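Local coordinates for C381 turret protein (PDB 4IND) that builds the turrets of an archaeal icosahedral virus, folding into three jelly rolls and assembling as a pentamer, at the interface of chains A and B. Coordinates in Å, arbitrary orientation; residue numbers count along the deposited sequence, not the author numbering. Chains: chain A/B, C381 turret protein.

The interface of chains A and B. Residues chain A 81, 83, 146; chain B 74-77, 124.
A:Arg83, on strand 78-88, drives its guanidinium end-on into the B:Leu75 backbone carbonyl, so that one oxygen is held by two nitrogens. NH1 and NH2 of A:Arg83 each donate to B:Leu75 O at 2.8 Å, and the oxygen lies almost exactly in the guanidinium plane. NH1 arrives close to the line of the C=O bond, whereas NH2 stands above the carbonyl plane. Loop residues 74 and 77 of chain B flank this flat group: CG of B:Glu77 rests on one face, 3.7 Å from CZ of A:Arg83, and CB of B:Glu74 lies over the opposite face, both toward the rim. B:Glu74 then folds back at chi2 (-58°), bringing OE2 to 3.3 Å from NH1 of A:Arg83 in a salt bridge whose carboxylate is turned nearly perpendicular to the guanidinium. CE of B:Lys124 sits at the guanidinium edge.

A:Glu146 is poorly ordered; as modelled, its OE1 accepts from the backbone N of B:Glu77 at 2.9 Å, nearly straight and on the syn lone pair. The same OE1 lies 3.4 Å from NH2 of A:Arg83 in a salt bridge within its own chain, which may help orient both groups. The extended B:Glu77 side chain crosses A:Leu81 at about a right angle, its CD 3.6 Å from the CD2 methyl. The carboxylates of B:Glu77 and A:Glu146 approach without touching, and any repulsion between them would probably be eased by neighbouring A:Arg83.

Combining hydrogen bonds to the backbone of loop 74-77 with side-chain packing and a salt bridge from B:Glu74, this polar patch joins strands 78-88 and 138-147 of one first-domain jelly roll to the adjacent subunit and probably helps register subunits in the five-copy turret.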
ATOM      1  N   LEU A  81      12.334  -6.238  17.581  1.00 20.93           N
ATOM      2  CA  LEU A  81      11.898  -7.028  18.702  1.00 25.31           C
ATOM      3  C   LEU A  81      12.952  -8.099  18.857  1.00 27.27           C
ATOM      4  O   LEU A  81      13.249  -8.838  17.906  1.00 28.16           O
ATOM      5  CB  LEU A  81      10.548  -7.696  18.419  1.00 31.14           C
ATOM      6  CG  LEU A  81      10.188  -8.714  19.511  1.00 30.75           C
ATOM      7  CD1 LEU A  81       9.617  -7.974  20.713  1.00 29.22           C
ATOM      8  CD2 LEU A  81       9.230  -9.805  19.005  1.00 32.11           C
ATOM      9  N   ARG A  83      14.064 -11.544  20.841  1.00 27.70           N
ATOM     10  CA  ARG A  83      13.657 -12.660  21.684  1.00 23.46           C
ATOM     11  C   ARG A  83      14.892 -13.479  22.030  1.00 23.69           C
ATOM     12  O   ARG A  83      15.651 -13.890  21.148  1.00 22.26           O
ATOM     13  CB  ARG A  83      12.588 -13.508  20.995  1.00 30.94           C
ATOM     14  CG  ARG A  83      11.201 -12.814  20.916  1.00 25.18           C
ATOM     15  CD  ARG A  83      10.283 -13.538  19.964  1.00 25.09           C
ATOM     16  NE  ARG A  83      10.775 -13.456  18.594  1.00 27.41           N
ATOM     17  CZ  ARG A  83      10.449 -14.305  17.627  1.00 27.57           C
ATOM     18  NH1 ARG A  83       9.621 -15.311  17.872  1.00 28.46           N
ATOM     19  NH2 ARG A  83      10.957 -14.144  16.416  1.00 28.27           N
ATOM     20  N   GLU A 146      14.278  -9.327  15.058  1.00 22.50           N
ATOM     21  CA  GLU A 146      13.365  -9.179  13.916  1.00 26.02           C
ATOM     22  C   GLU A 146      12.756  -7.789  13.942  1.00 24.60           C
ATOM     23  O   GLU A 146      12.451  -7.263  15.002  1.00 26.36           O
ATOM     24  CB  GLU A 146      12.269 -10.271  13.917  1.00 40.16           C
ATOM     25  CG  GLU A 146      11.160 -10.040  14.938  1.00 58.24           C
ATOM     26  CD  GLU A 146       9.802 -10.646  14.524  1.00 71.62           C
ATOM     27  OE1 GLU A 146       9.730 -11.871  14.245  1.00 65.15           O
ATOM     28  OE2 GLU A 146       8.798  -9.891  14.512  1.00 79.53           O
TER
ATOM     29  N   GLU B  74      12.227 -19.790  18.048  1.00 27.39           N
ATOM     30  CA  GLU B  74      11.876 -18.397  17.780  1.00 31.86           C
ATOM     31  C   GLU B  74      11.645 -18.137  16.283  1.00 37.85           C
ATOM     32  O   GLU B  74      12.352 -17.346  15.671  1.00 33.10           O
ATOM     33  CB  GLU B  74      12.949 -17.437  18.300  1.00 29.93           C
ATOM     34  CG  GLU B  74      13.356 -17.645  19.748  1.00 39.67           C
ATOM     35  CD  GLU B  74      12.187 -17.526  20.698  1.00 48.67           C
ATOM     36  OE1 GLU B  74      12.336 -17.947  21.862  1.00 54.53           O
ATOM     37  OE2 GLU B  74      11.125 -17.007  20.290  1.00 42.33           O
ATOM     38  N   LEU B  75      10.644 -18.787  15.702  1.00 33.54           N
ATOM     39  CA  LEU B  75      10.239 -18.445  14.333  1.00 35.55           C
ATOM     40  C   LEU B  75       9.908 -16.961  14.228  1.00 33.90           C
ATOM     41  O   LEU B  75       9.592 -16.304  15.231  1.00 30.25           O
ATOM     42  CB  LEU B  75       8.996 -19.234  13.934  1.00 34.01           C
ATOM     43  CG  LEU B  75       9.054 -20.745  14.074  1.00 36.09           C
ATOM     44  CD1 LEU B  75       7.796 -21.349  13.503  1.00 34.97           C
ATOM     45  CD2 LEU B  75      10.275 -21.255  13.360  1.00 38.39           C
ATOM     46  N   GLN B  76       9.953 -16.414  13.015  1.00 32.31           N
ATOM     47  CA  GLN B  76       9.516 -15.043  12.827  1.00 24.96           C
ATOM     48  C   GLN B  76       8.080 -14.966  13.323  1.00 29.70           C
ATOM     49  O   GLN B  76       7.296 -15.873  13.075  1.00 22.32           O
ATOM     50  CB  GLN B  76       9.553 -14.683  11.347  1.00 33.09           C
ATOM     51  CG  GLN B  76       9.167 -13.250  11.051  1.00 51.87           C
ATOM     52  CD  GLN B  76       9.405 -12.900   9.601  1.00 68.49           C
ATOM     53  OE1 GLN B  76       8.569 -13.180   8.737  1.00 73.83           O
ATOM     54  NE2 GLN B  76      10.557 -12.299   9.320  1.00 72.10           N
ATOM     55  N   GLU B  77       7.728 -13.896  14.020  1.00 23.62           N
ATOM     56  CA  GLU B  77       6.370 -13.823  14.569  1.00 30.54           C
ATOM     57  C   GLU B  77       5.359 -13.652  13.446  1.00 32.39           C
ATOM     58  O   GLU B  77       5.684 -13.119  12.389  1.00 31.86           O
ATOM     59  CB  GLU B  77       6.259 -12.682  15.585  1.00 31.24           C
ATOM     60  CG  GLU B  77       7.024 -12.985  16.876  1.00 35.87           C
ATOM     61  CD  GLU B  77       6.641 -12.065  18.033  1.00 51.52           C
ATOM     62  OE1 GLU B  77       6.347 -10.873  17.773  1.00 62.49           O
ATOM     63  OE2 GLU B  77       6.640 -12.546  19.196  1.00 50.94           O
ATOM     64  N   LYS B 124       2.499 -17.527  15.944  1.00 29.13           N
ATOM     65  CA  LYS B 124       3.770 -17.343  16.651  1.00 30.44           C
ATOM     66  C   LYS B 124       3.777 -15.963  17.302  1.00 26.83           C
ATOM     67  O   LYS B 124       4.145 -14.975  16.676  1.00 29.57           O
ATOM     68  CB  LYS B 124       4.995 -17.496  15.713  1.00 21.54           C
ATOM     69  CG  LYS B 124       6.320 -17.414  16.472  1.00 30.24           C
ATOM     70  CD  LYS B 124       6.392 -18.577  17.465  1.00 34.23           C
ATOM     71  CE  LYS B 124       7.489 -18.409  18.521  1.00 42.74           C
ATOM     72  NZ  LYS B 124       7.468 -19.561  19.458  1.00 40.41           N
TER